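Local coordinates for protein chorismatase (Streptomyces hygroscopicus, PDB 4BPS) that hydrolyses chorismate to pyruvate and a dihydroxycyclohexadiene carboxylic acid, a step in making the immunosuppressants FK506 and FK520, at residues C22-T27 with V293-V298; G109-A114 with Y155-V160; N203-A208 with F226-W231. One frame throughout, in Å; residues are numbered along the deposited sequence.

In the fold
The three contacts differ in burial and in chemistry. Interaction 3 is the buried one. It pairs strands 201-204 and 229-232 and sets two pocket residues against the ligand. Interaction 1 is partly buried and has no direct hydrogen bond between its segments. Rings and one water join strand 21-25, at the margin of one sheet, to the 293-298 segment, which runs into strand 296-300, in the same sheet as interaction 3. Interaction 2 is also partly buried and lies on the other side of the chain's centre from interaction 1. There an aspartate holds a helix start to helix 154-169. Interactions 2 and 3 do not touch each other, but both reach 3EB.

Interaction 1: C22-T27 with V293-V298; sequences CRFEKT and VDHLKV
The Phe24 and His295 rings form an edge-to-face pair. The edge of His295 is turned toward the face of Phe24, with centroids 5.1 Å apart and planes at 82°. His295 CD2 sits above that face, offset toward the rim, and His295 CB lies off-centre over the same ring as a CH-pi contact. At the edge of Phe24, in plane, Leu296 O is 3.4 Å from CE2.

The histidine ring is occupied on both faces. Cys22 O lies over one, 3.2 Å from His295 CE1 and offset toward the rim. Asp294 OD1 lies over the opposite face. At the edge, in plane, a water is 2.9 Å from His295 NE2. The same water accepts from Phe24 N at 2.9 Å. It therefore links the two segments, which share no direct hydrogen bond. A chi1 of -62° sets His295 CG anti to the carbonyl carbon, beside the backbone N; CB already points to the 22-27 segment.

Two hydrogen bonds lie within the segments. Arg23 NH1 donates to Cys22 O from above the carbonyl plane, at 3.2 Å. His295 N donates to Asp294 OD1, which also accepts from Ala322 N. Phe24 CZ also touches Lys297 CG, 3.9 Å away. Lys297 NZ forms salt bridges with Glu74 and Glu340 and a hydrogen bond with Tyr140 OH.

The chain turns a corner at His295 and continues as strand 296-300, which pairs with strands 323-327 and 337-343. Strand 21-25 is an outermost strand of a different sheet and pairs with strand 72-77. The contact thus joins two sheets by ring packing on side chain and backbone, and by one water. Cys22 also touches Met342 of strand 337-343, and Phe24 touches Ala324 of strand 323-327.

Interaction 2: G109-A114 with Y155-V160; sequences GRYADA and YRDFCV. With 3EB (3-(2-carboxyethyl)benzoic acid), chain B.
Asp157 reaches with both carboxylate oxygens to the start of helix 112-129. Its OD2 accepts from Tyr111 N at 2.8 Å, on the syn side but 30° out of the carboxylate plane. Its OD1 takes a weak bond from Ala112 N at 3.0 Å. A chi1 of -173° places Asp157 CG anti to the backbone N, on the side of helix 112-129, and chi2 of 26° turns the oxygens. Tyr111 holds the N-cap position, so the carboxylate would probably also interact favourably with the helix dipole.

The packing is tight: Ala112 CB is 3.1 Å from Asp157 OD1. The same CB touches Val160 CG1 at 3.9 Å. Ala112 CA makes a CA-H...O contact with Asp157 O.

In the second shell, Asn148 ND2 is also hydrogen-bonded to Asp157 OD2. Tyr111 OH is hydrogen-bonded to Ser108 N. Arg110 forms a salt bridge with Asp150.

Near Asp157 on the same helix, Tyr155 OH donates to 3EB OAB at 2.6 Å, with that oxygen in the plane of the ring. Tyr155 is a substrate-binding residue. Helix 154-169 thus meets the start of helix 112-129 through Asp157 and carries Tyr155 into the pocket, while Tyr111 and Phe158 both pack on strand 189-196.

Interaction 3: N203-A208 with F226-W231; sequences NIENPA and FARATW. With 3EB (3-(2-carboxyethyl)benzoic acid), chain B.
Ile204 O accepts two backbone hydrogen bonds, from Arg228 N at 2.9 Å and from Ala229 N at 3.1 Å. Arg228 N meets it nearly along the C=O direction, while Ala229 N comes in tilted. Ile204 N donates to Ala229 O in return. Beside this pair, Thr230 OG1 donates to Asn203 OD1 at 2.9 Å. Thr230 OG1 is also hydrogen-bonded to Ala178 N, and Asn203 ND2 to Ala174 O.

Glu205 and Arg228 make no direct salt bridge. A water bridges them, donating to Glu205 OE1 and to Phe226 O and accepting from Arg228 NE at 2.9 Å. Thr211 OG1 is also hydrogen-bonded to Glu205 OE1. Asn206 OD1 accepts from Ala208 N in an Asx turn and is hydrogen-bonded to Arg272. Asn206 ND2 is hydrogen-bonded to Asn269 OD1.

Arg228, a substrate-binding residue, holds the ligand through NH1. This donates to 3EB OXT at 2.8 Å (angle 154°), with the oxygen in the guanidinium plane. NH2 is hydrogen-bonded to Tyr215 OH, another substrate-binding residue. Phe226 CE2 lies 3.4 Å above one guanidinium face, toward the rim. A chi1 of 58° sets Phe226 CG between its backbone N and carbonyl carbon, on the ligand's side. The ligand ring lies over one face of the Phe226 ring, with CAH above its centre and CAN 3.3 Å from CE1.

Arg228 and Ala229 opposite Ile204 make a classic beta bulge, here at the end of an antiparallel strand pair where the chain enters the chorismatase ligand pocket.

Interaction 1: C22-T27 with V293-V298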
loop_
_atom_site.group_PDB
_atom_site.type_symbol
_atom_site.label_atom_id
_atom_site.label_comp_id
_atom_site.label_asym_id
_atom_site.label_seq_id
_atom_site.Cartn_x
_atom_site.Cartn_y
_atom_site.Cartn_z
ATOM N N CYS A 22 -8.214 -3.967 -8.693
ATOM C CA CYS A 22 -8.722 -4.289 -7.383
ATOM C C CYS A 22 -10.256 -4.416 -7.345
ATOM O O CYS A 22 -10.978 -3.740 -8.117
ATOM C CB CYS A 22 -8.266 -3.144 -6.431
ATOM S SG CYS A 22 -8.455 -3.452 -4.679
ATOM N N ARG A 23 -10.730 -5.257 -6.430
ATOM C CA ARG A 23 -12.137 -5.291 -6.035
ATOM C C ARG A 23 -12.217 -5.348 -4.523
ATOM O O ARG A 23 -11.335 -5.914 -3.886
ATOM C CB ARG A 23 -12.835 -6.549 -6.573
ATOM C CG ARG A 23 -12.942 -6.644 -8.084
ATOM C CD ARG A 23 -14.025 -5.749 -8.639
ATOM N NE ARG A 23 -14.189 -5.950 -10.079
ATOM C CZ ARG A 23 -13.604 -5.226 -11.030
ATOM N NH1 ARG A 23 -12.810 -4.204 -10.728
ATOM N NH2 ARG A 23 -13.821 -5.520 -12.306
ATOM N N PHE A 24 -13.282 -4.778 -3.957
ATOM C CA PHE A 24 -13.583 -4.949 -2.539
ATOM C C PHE A 24 -14.793 -5.865 -2.435
ATOM O O PHE A 24 -15.814 -5.656 -3.114
ATOM C CB PHE A 24 -13.919 -3.631 -1.864
ATOM C CG PHE A 24 -12.762 -2.649 -1.735
ATOM C CD1 PHE A 24 -11.450 -2.970 -2.061
ATOM C CD2 PHE A 24 -13.034 -1.382 -1.253
ATOM C CE1 PHE A 24 -10.421 -2.043 -1.901
ATOM C CE2 PHE A 24 -12.032 -0.465 -1.084
ATOM C CZ PHE A 24 -10.726 -0.779 -1.404
ATOM N N GLU A 25 -14.664 -6.899 -1.609
ATOM C CA GLU A 25 -15.712 -7.900 -1.482
ATOM C C GLU A 25 -16.074 -8.087 -0.014
ATOM O O GLU A 25 -15.308 -7.808 0.902
ATOM C CB GLU A 25 -15.273 -9.253 -2.080
ATOM C CG GLU A 25 -14.775 -9.239 -3.542
ATOM C CD GLU A 25 -15.852 -8.968 -4.615
ATOM O OE1 GLU A 25 -17.057 -9.038 -4.274
ATOM O OE2 GLU A 25 -15.488 -8.691 -5.796
ATOM N N LYS A 26 -17.269 -8.596 0.213
ATOM C CA LYS A 26 -17.694 -8.941 1.558
ATOM C C LYS A 26 -16.979 -10.217 1.971
ATOM O O LYS A 26 -17.031 -11.218 1.252
ATOM C CB LYS A 26 -19.204 -9.167 1.586
ATOM C CG LYS A 26 -20.015 -7.889 1.477
ATOM C CD LYS A 26 -19.976 -7.071 2.772
ATOM C CE LYS A 26 -18.963 -5.920 2.714
ATOM N NZ LYS A 26 -19.092 -5.010 3.886
ATOM N N THR A 27 -16.317 -10.187 3.119
ATOM C CA THR A 27 -15.606 -11.376 3.578
ATOM C C THR A 27 -16.642 -12.445 3.914
ATOM O O THR A 27 -17.675 -12.148 4.501
ATOM C CB THR A 27 -14.708 -11.068 4.787
ATOM O OG1 THR A 27 -13.786 -10.025 4.441
ATOM C CG2 THR A 27 -13.916 -12.307 5.233
ATOM N N VAL A 293 -10.897 8.442 -8.804
ATOM C CA VAL A 293 -10.212 7.472 -7.964
ATOM C C VAL A 293 -11.225 6.463 -7.435
ATOM O O VAL A 293 -12.387 6.784 -7.165
ATOM C CB VAL A 293 -9.448 8.191 -6.814
ATOM C CG1 VAL A 293 -8.644 7.189 -5.994
ATOM C CG2 VAL A 293 -8.520 9.268 -7.367
ATOM N N ASP A 294 -10.791 5.216 -7.300
ATOM C CA ASP A 294 -11.674 4.149 -6.840
ATOM C C ASP A 294 -10.877 3.214 -5.916
ATOM O O ASP A 294 -9.654 3.342 -5.757
ATOM C CB ASP A 294 -12.231 3.416 -8.064
ATOM C CG ASP A 294 -13.522 2.640 -7.799
ATOM O OD1 ASP A 294 -14.017 2.543 -6.656
ATOM O OD2 ASP A 294 -14.027 2.086 -8.811
ATOM N N HIS A 295 -11.596 2.295 -5.273
ATOM C CA HIS A 295 -11.009 1.309 -4.364
ATOM C C HIS A 295 -10.098 1.987 -3.353
ATOM O O HIS A 295 -8.916 1.666 -3.174
ATOM C CB HIS A 295 -10.369 0.152 -5.136
ATOM C CG HIS A 295 -11.393 -0.572 -5.943
ATOM N ND1 HIS A 295 -11.588 -0.315 -7.285
ATOM C CD2 HIS A 295 -12.380 -1.428 -5.566
ATOM C CE1 HIS A 295 -12.635 -1.012 -7.702
ATOM N NE2 HIS A 295 -13.130 -1.698 -6.685
ATOM N N LEU A 296 -10.706 2.937 -2.659
ATOM C CA LEU A 296 -10.012 3.715 -1.647
ATOM C C LEU A 296 -10.107 3.072 -0.281
ATOM O O LEU A 296 -11.169 2.585 0.110
ATOM C CB LEU A 296 -10.571 5.132 -1.577
ATOM C CG LEU A 296 -10.453 5.936 -2.882
ATOM C CD1 LEU A 296 -11.771 5.991 -3.644
ATOM C CD2 LEU A 296 -9.965 7.343 -2.579
ATOM N N LYS A 297 -8.994 3.108 0.437
ATOM C CA LYS A 297 -8.975 2.800 1.861
ATOM C C LYS A 297 -8.618 4.074 2.606
ATOM O O LYS A 297 -7.667 4.771 2.225
ATOM C CB LYS A 297 -8.002 1.668 2.185
ATOM C CG LYS A 297 -8.535 0.327 1.645
ATOM C CD LYS A 297 -7.469 -0.566 1.055
ATOM C CE LYS A 297 -6.459 -0.943 2.081
ATOM N NZ LYS A 297 -5.216 -1.520 1.430
ATOM N N VAL A 298 -9.391 4.358 3.647
ATOM C CA VAL A 298 -9.249 5.564 4.442
ATOM C C VAL A 298 -8.949 5.107 5.879
ATOM O O VAL A 298 -9.814 4.512 6.522
ATOM C CB VAL A 298 -10.539 6.423 4.376
ATOM C CG1 VAL A 298 -10.376 7.674 5.244
ATOM C CG2 VAL A 298 -10.859 6.803 2.937
HETATM O O HOH W 1 -15.212 -3.558 -5.822
#

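Interaction 2: G109-A114 with Y155-V160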
loop_
_atom_site.group_PDB
_atom_site.type_symbol
_atom_site.label_atom_id
_atom_site.label_comp_id
_atom_site.label_asym_id
_atom_site.label_seq_id
_atom_site.Cartn_x
_atom_site.Cartn_y
_atom_site.Cartn_z
ATOM N N GLY A 109 9.521 -8.105 19.817
ATOM C CA GLY A 109 10.089 -6.946 20.477
ATOM C C GLY A 109 10.981 -6.106 19.573
ATOM O O GLY A 109 11.319 -4.991 19.929
ATOM N N ARG A 110 11.341 -6.629 18.402
ATOM C CA ARG A 110 12.328 -6.014 17.517
ATOM C C ARG A 110 11.958 -6.358 16.079
ATOM O O ARG A 110 11.595 -7.513 15.824
ATOM C CB ARG A 110 13.758 -6.581 17.816
ATOM C CG ARG A 110 14.254 -6.381 19.247
ATOM C CD ARG A 110 15.724 -6.789 19.416
ATOM N NE ARG A 110 16.244 -6.613 20.781
ATOM C CZ ARG A 110 16.310 -7.568 21.712
ATOM N NH1 ARG A 110 16.806 -7.290 22.909
ATOM N NH2 ARG A 110 15.888 -8.809 21.472
ATOM N N TYR A 111 12.086 -5.422 15.133
ATOM C CA TYR A 111 11.655 -5.688 13.763
ATOM C C TYR A 111 12.669 -5.382 12.688
ATOM O O TYR A 111 12.481 -5.870 11.563
ATOM C CB TYR A 111 10.380 -4.903 13.439
ATOM C CG TYR A 111 9.168 -5.357 14.187
ATOM C CD1 TYR A 111 8.567 -6.579 13.891
ATOM C CD2 TYR A 111 8.618 -4.574 15.194
ATOM C CE1 TYR A 111 7.454 -7.005 14.561
ATOM C CE2 TYR A 111 7.481 -4.998 15.878
ATOM C CZ TYR A 111 6.904 -6.222 15.544
ATOM O OH TYR A 111 5.770 -6.689 16.186
ATOM N N ALA A 112 13.723 -4.599 12.934
ATOM C CA ALA A 112 14.580 -4.201 11.810
ATOM C C ALA A 112 15.204 -5.390 11.087
ATOM O O ALA A 112 15.176 -5.459 9.859
ATOM C CB ALA A 112 15.675 -3.233 12.254
ATOM N N ASP A 113 15.825 -6.305 11.832
ATOM C CA ASP A 113 16.499 -7.422 11.189
ATOM C C ASP A 113 15.494 -8.290 10.415
ATOM O O ASP A 113 15.750 -8.712 9.284
ATOM C CB ASP A 113 17.242 -8.259 12.221
ATOM C CG ASP A 113 18.350 -7.482 12.910
ATOM O OD1 ASP A 113 19.017 -6.647 12.258
ATOM O OD2 ASP A 113 18.579 -7.714 14.107
ATOM N N ALA A 114 14.340 -8.545 11.006
ATOM C CA ALA A 114 13.326 -9.370 10.349
ATOM C C ALA A 114 12.743 -8.676 9.117
ATOM O O ALA A 114 12.427 -9.338 8.123
ATOM C CB ALA A 114 12.219 -9.691 11.332
ATOM N N TYR A 155 7.681 2.152 13.954
ATOM C CA TYR A 155 7.768 2.608 12.559
ATOM C C TYR A 155 9.223 2.870 12.159
ATOM O O TYR A 155 9.625 2.578 11.035
ATOM C CB TYR A 155 6.968 3.892 12.359
ATOM C CG TYR A 155 7.022 4.396 10.927
ATOM C CD1 TYR A 155 6.530 3.632 9.864
ATOM C CD2 TYR A 155 7.602 5.615 10.621
ATOM C CE1 TYR A 155 6.602 4.080 8.571
ATOM C CE2 TYR A 155 7.651 6.092 9.334
ATOM C CZ TYR A 155 7.161 5.319 8.305
ATOM O OH TYR A 155 7.238 5.805 7.020
ATOM N N ARG A 156 9.987 3.462 13.071
ATOM C CA ARG A 156 11.379 3.796 12.790
ATOM C C ARG A 156 12.221 2.522 12.652
ATOM O O ARG A 156 13.091 2.434 11.775
ATOM C CB ARG A 156 11.936 4.719 13.858
ATOM C CG ARG A 156 11.217 6.049 13.891
ATOM C CD ARG A 156 11.562 6.851 15.144
ATOM N NE ARG A 156 10.698 8.030 15.249
ATOM C CZ ARG A 156 11.044 9.253 14.865
ATOM N NH1 ARG A 156 12.266 9.502 14.395
ATOM N NH2 ARG A 156 10.178 10.254 14.978
ATOM N N ASP A 157 11.953 1.536 13.499
ATOM C CA ASP A 157 12.615 0.226 13.453
ATOM C C ASP A 157 12.323 -0.456 12.105
ATOM O O ASP A 157 13.227 -0.956 11.416
ATOM C CB ASP A 157 12.035 -0.555 14.639
ATOM C CG ASP A 157 12.690 -1.902 14.919
ATOM O OD1 ASP A 157 13.877 -2.133 14.591
ATOM O OD2 ASP A 157 11.971 -2.704 15.547
ATOM N N PHE A 158 11.050 -0.432 11.697
ATOM C CA PHE A 158 10.649 -0.918 10.379
ATOM C C PHE A 158 11.401 -0.175 9.260
ATOM O O PHE A 158 11.894 -0.801 8.319
ATOM C CB PHE A 158 9.122 -0.754 10.241
ATOM C CG PHE A 158 8.648 -0.742 8.815
ATOM C CD1 PHE A 158 8.585 -1.922 8.069
ATOM C CD2 PHE A 158 8.296 0.445 8.195
ATOM C CE1 PHE A 158 8.197 -1.910 6.739
ATOM C CE2 PHE A 158 7.890 0.454 6.865
ATOM C CZ PHE A 158 7.856 -0.722 6.140
ATOM N N CYS A 159 11.478 1.157 9.346
ATOM C CA CYS A 159 12.174 1.908 8.309
ATOM C C CYS A 159 13.649 1.529 8.225
ATOM O O CYS A 159 14.210 1.505 7.124
ATOM C CB CYS A 159 12.044 3.421 8.538
ATOM S SG CYS A 159 10.429 4.120 8.040
ATOM N N VAL A 160 14.306 1.301 9.375
ATOM C CA VAL A 160 15.696 0.851 9.366
ATOM C C VAL A 160 15.804 -0.452 8.559
ATOM O O VAL A 160 16.684 -0.597 7.698
ATOM C CB VAL A 160 16.229 0.643 10.804
ATOM C CG1 VAL A 160 17.565 -0.094 10.795
ATOM C CG2 VAL A 160 16.364 1.989 11.523
HETATM C C 3EB B . 4.194 10.194 4.743
HETATM O O 3EB B . 5.372 10.079 5.098
HETATM C CA 3EB B . 3.063 9.575 5.515
HETATM O OAB 3EB B . 6.542 4.090 5.218
HETATM O OAD 3EB B . 5.668 2.986 3.503
HETATM C CAE 3EB B . 2.853 7.147 3.687
HETATM C CAF 3EB B . 3.016 6.156 2.727
HETATM C CAG 3EB B . 3.583 7.110 4.875
HETATM C CAH 3EB B . 3.899 5.111 2.941
HETATM C CAL 3EB B . 5.681 3.982 4.322
HETATM C CAM 3EB B . 4.482 6.060 5.066
HETATM C CAN 3EB B . 4.663 5.068 4.102
HETATM O OXT 3EB B . 3.849 10.902 3.720
HETATM C C2 3EB B . 3.391 8.140 5.977
#

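Interaction 3: N203-A208 with F226-W231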
loop_
_atom_site.group_PDB
_atom_site.type_symbol
_atom_site.label_atom_id
_atom_site.label_comp_id
_atom_site.label_asym_id
_atom_site.label_seq_id
_atom_site.Cartn_x
_atom_site.Cartn_y
_atom_site.Cartn_z
ATOM N N ASN A 203 7.452 5.946 -11.477
ATOM C CA ASN A 203 7.222 6.426 -10.113
ATOM C C ASN A 203 7.046 7.935 -10.148
ATOM O O ASN A 203 7.773 8.651 -10.850
ATOM C CB ASN A 203 8.359 5.978 -9.210
ATOM C CG ASN A 203 8.342 4.483 -8.990
ATOM O OD1 ASN A 203 7.284 3.868 -8.958
ATOM N ND2 ASN A 203 9.519 3.890 -8.853
ATOM N N ILE A 204 6.075 8.407 -9.378
ATOM C CA ILE A 204 5.610 9.780 -9.440
ATOM C C ILE A 204 5.744 10.434 -8.078
ATOM O O ILE A 204 5.330 9.867 -7.052
ATOM C CB ILE A 204 4.126 9.804 -9.915
ATOM C CG1 ILE A 204 4.037 9.172 -11.317
ATOM C CG2 ILE A 204 3.582 11.220 -9.924
ATOM C CD1 ILE A 204 2.648 8.621 -11.667
ATOM N N GLU A 205 6.304 11.644 -8.083
ATOM C CA GLU A 205 6.403 12.467 -6.873
ATOM C C GLU A 205 5.304 13.535 -6.855
ATOM O O GLU A 205 4.607 13.747 -7.856
ATOM C CB GLU A 205 7.790 13.115 -6.758
ATOM C CG GLU A 205 8.899 12.090 -6.577
ATOM C CD GLU A 205 8.729 11.266 -5.307
ATOM O OE1 GLU A 205 8.816 11.828 -4.183
ATOM O OE2 GLU A 205 8.470 10.044 -5.427
ATOM N N ASN A 206 5.165 14.207 -5.713
ATOM C CA ASN A 206 4.161 15.267 -5.488
ATOM C C ASN A 206 4.921 16.567 -5.342
ATOM O O ASN A 206 5.736 16.673 -4.455
ATOM C CB ASN A 206 3.422 14.969 -4.158
ATOM C CG ASN A 206 2.433 16.072 -3.691
ATOM O OD1 ASN A 206 2.568 17.263 -3.977
ATOM N ND2 ASN A 206 1.425 15.633 -2.926
ATOM N N PRO A 207 4.655 17.584 -6.176
ATOM C CA PRO A 207 5.480 18.810 -6.151
ATOM C C PRO A 207 5.569 19.663 -4.876
ATOM O O PRO A 207 6.427 20.554 -4.763
ATOM C CB PRO A 207 4.811 19.682 -7.230
ATOM C CG PRO A 207 4.053 18.846 -8.047
ATOM C CD PRO A 207 3.691 17.602 -7.289
ATOM N N ALA A 208 4.656 19.445 -3.954
ATOM C CA ALA A 208 4.672 20.177 -2.664
ATOM C C ALA A 208 4.952 19.253 -1.479
ATOM O O ALA A 208 4.706 19.639 -0.323
ATOM C CB ALA A 208 3.351 20.912 -2.470
ATOM N N PHE A 226 9.669 5.529 -0.643
ATOM C CA PHE A 226 8.486 5.194 -1.450
ATOM C C PHE A 226 8.168 6.351 -2.386
ATOM O O PHE A 226 8.453 7.513 -2.064
ATOM C CB PHE A 226 7.229 4.844 -0.606
ATOM C CG PHE A 226 6.781 5.927 0.343
ATOM C CD1 PHE A 226 7.268 5.999 1.646
ATOM C CD2 PHE A 226 5.847 6.866 -0.057
ATOM C CE1 PHE A 226 6.847 6.978 2.509
ATOM C CE2 PHE A 226 5.421 7.856 0.805
ATOM C CZ PHE A 226 5.933 7.925 2.082
ATOM N N ALA A 227 7.508 6.031 -3.495
ATOM C CA ALA A 227 7.001 7.042 -4.416
ATOM C C ALA A 227 5.619 7.493 -3.970
ATOM O O ALA A 227 4.949 6.783 -3.223
ATOM C CB ALA A 227 6.915 6.469 -5.816
ATOM N N ARG A 228 5.151 8.640 -4.464
ATOM C CA ARG A 228 3.825 9.146 -4.069
ATOM C C ARG A 228 2.689 8.522 -4.917
ATOM O O ARG A 228 1.523 8.485 -4.481
ATOM C CB ARG A 228 3.797 10.684 -4.102
ATOM C CG ARG A 228 4.860 11.292 -3.203
ATOM C CD ARG A 228 4.604 10.987 -1.741
ATOM N NE ARG A 228 5.755 11.362 -0.925
ATOM C CZ ARG A 228 5.708 11.444 0.402
ATOM N NH1 ARG A 228 4.583 11.193 1.055
ATOM N NH2 ARG A 228 6.803 11.793 1.071
ATOM N N ALA A 229 3.023 8.002 -6.098
ATOM C CA ALA A 229 2.095 7.211 -6.942
ATOM C C ALA A 229 2.968 6.454 -7.946
ATOM O O ALA A 229 4.162 6.785 -8.103
ATOM C CB ALA A 229 1.108 8.122 -7.656
ATOM N N THR A 230 2.390 5.458 -8.619
ATOM C CA THR A 230 3.084 4.740 -9.666
ATOM C C THR A 230 2.116 4.501 -10.810
ATOM O O THR A 230 0.993 4.025 -10.585
ATOM C CB THR A 230 3.598 3.370 -9.156
ATOM O OG1 THR A 230 4.557 3.611 -8.109
ATOM C CG2 THR A 230 4.240 2.541 -10.264
ATOM N N TRP A 231 2.548 4.834 -12.026
ATOM C CA TRP A 231 1.834 4.455 -13.243
ATOM C C TRP A 231 2.403 3.123 -13.724
ATOM O O TRP A 231 3.620 3.004 -13.912
ATOM C CB TRP A 231 2.002 5.518 -14.349
ATOM C CG TRP A 231 1.363 5.019 -15.612
ATOM C CD1 TRP A 231 1.941 4.236 -16.588
ATOM C CD2 TRP A 231 -0.014 5.145 -15.981
ATOM N NE1 TRP A 231 1.000 3.900 -17.555
ATOM C CE2 TRP A 231 -0.205 4.445 -17.202
ATOM C CE3 TRP A 231 -1.105 5.793 -15.403
ATOM C CZ2 TRP A 231 -1.442 4.390 -17.838
ATOM C CZ3 TRP A 231 -2.331 5.721 -16.032
ATOM C CH2 TRP A 231 -2.483 5.040 -17.236
HETATM C C 3EB B . 4.194 10.194 4.743
HETATM O O 3EB B . 5.372 10.079 5.098
HETATM C CA 3EB B . 3.063 9.575 5.515
HETATM O OAB 3EB B . 6.542 4.090 5.218
HETATM O OAD 3EB B . 5.668 2.986 3.503
HETATM C CAE 3EB B . 2.853 7.147 3.687
HETATM C CAF 3EB B . 3.016 6.156 2.727
HETATM C CAG 3EB B . 3.583 7.110 4.875
HETATM C CAH 3EB B . 3.899 5.111 2.941
HETATM C CAL 3EB B . 5.681 3.982 4.322
HETATM C CAM 3EB B . 4.482 6.060 5.066
HETATM C CAN 3EB B . 4.663 5.068 4.102
HETATM O OXT 3EB B . 3.849 10.902 3.720
HETATM C C2 3EB B . 3.391 8.140 5.977
HETATM O O HOH W 2 8.235 10.290 -1.985
HETATM O O HOH W 3 10.590 8.584 -4.177
#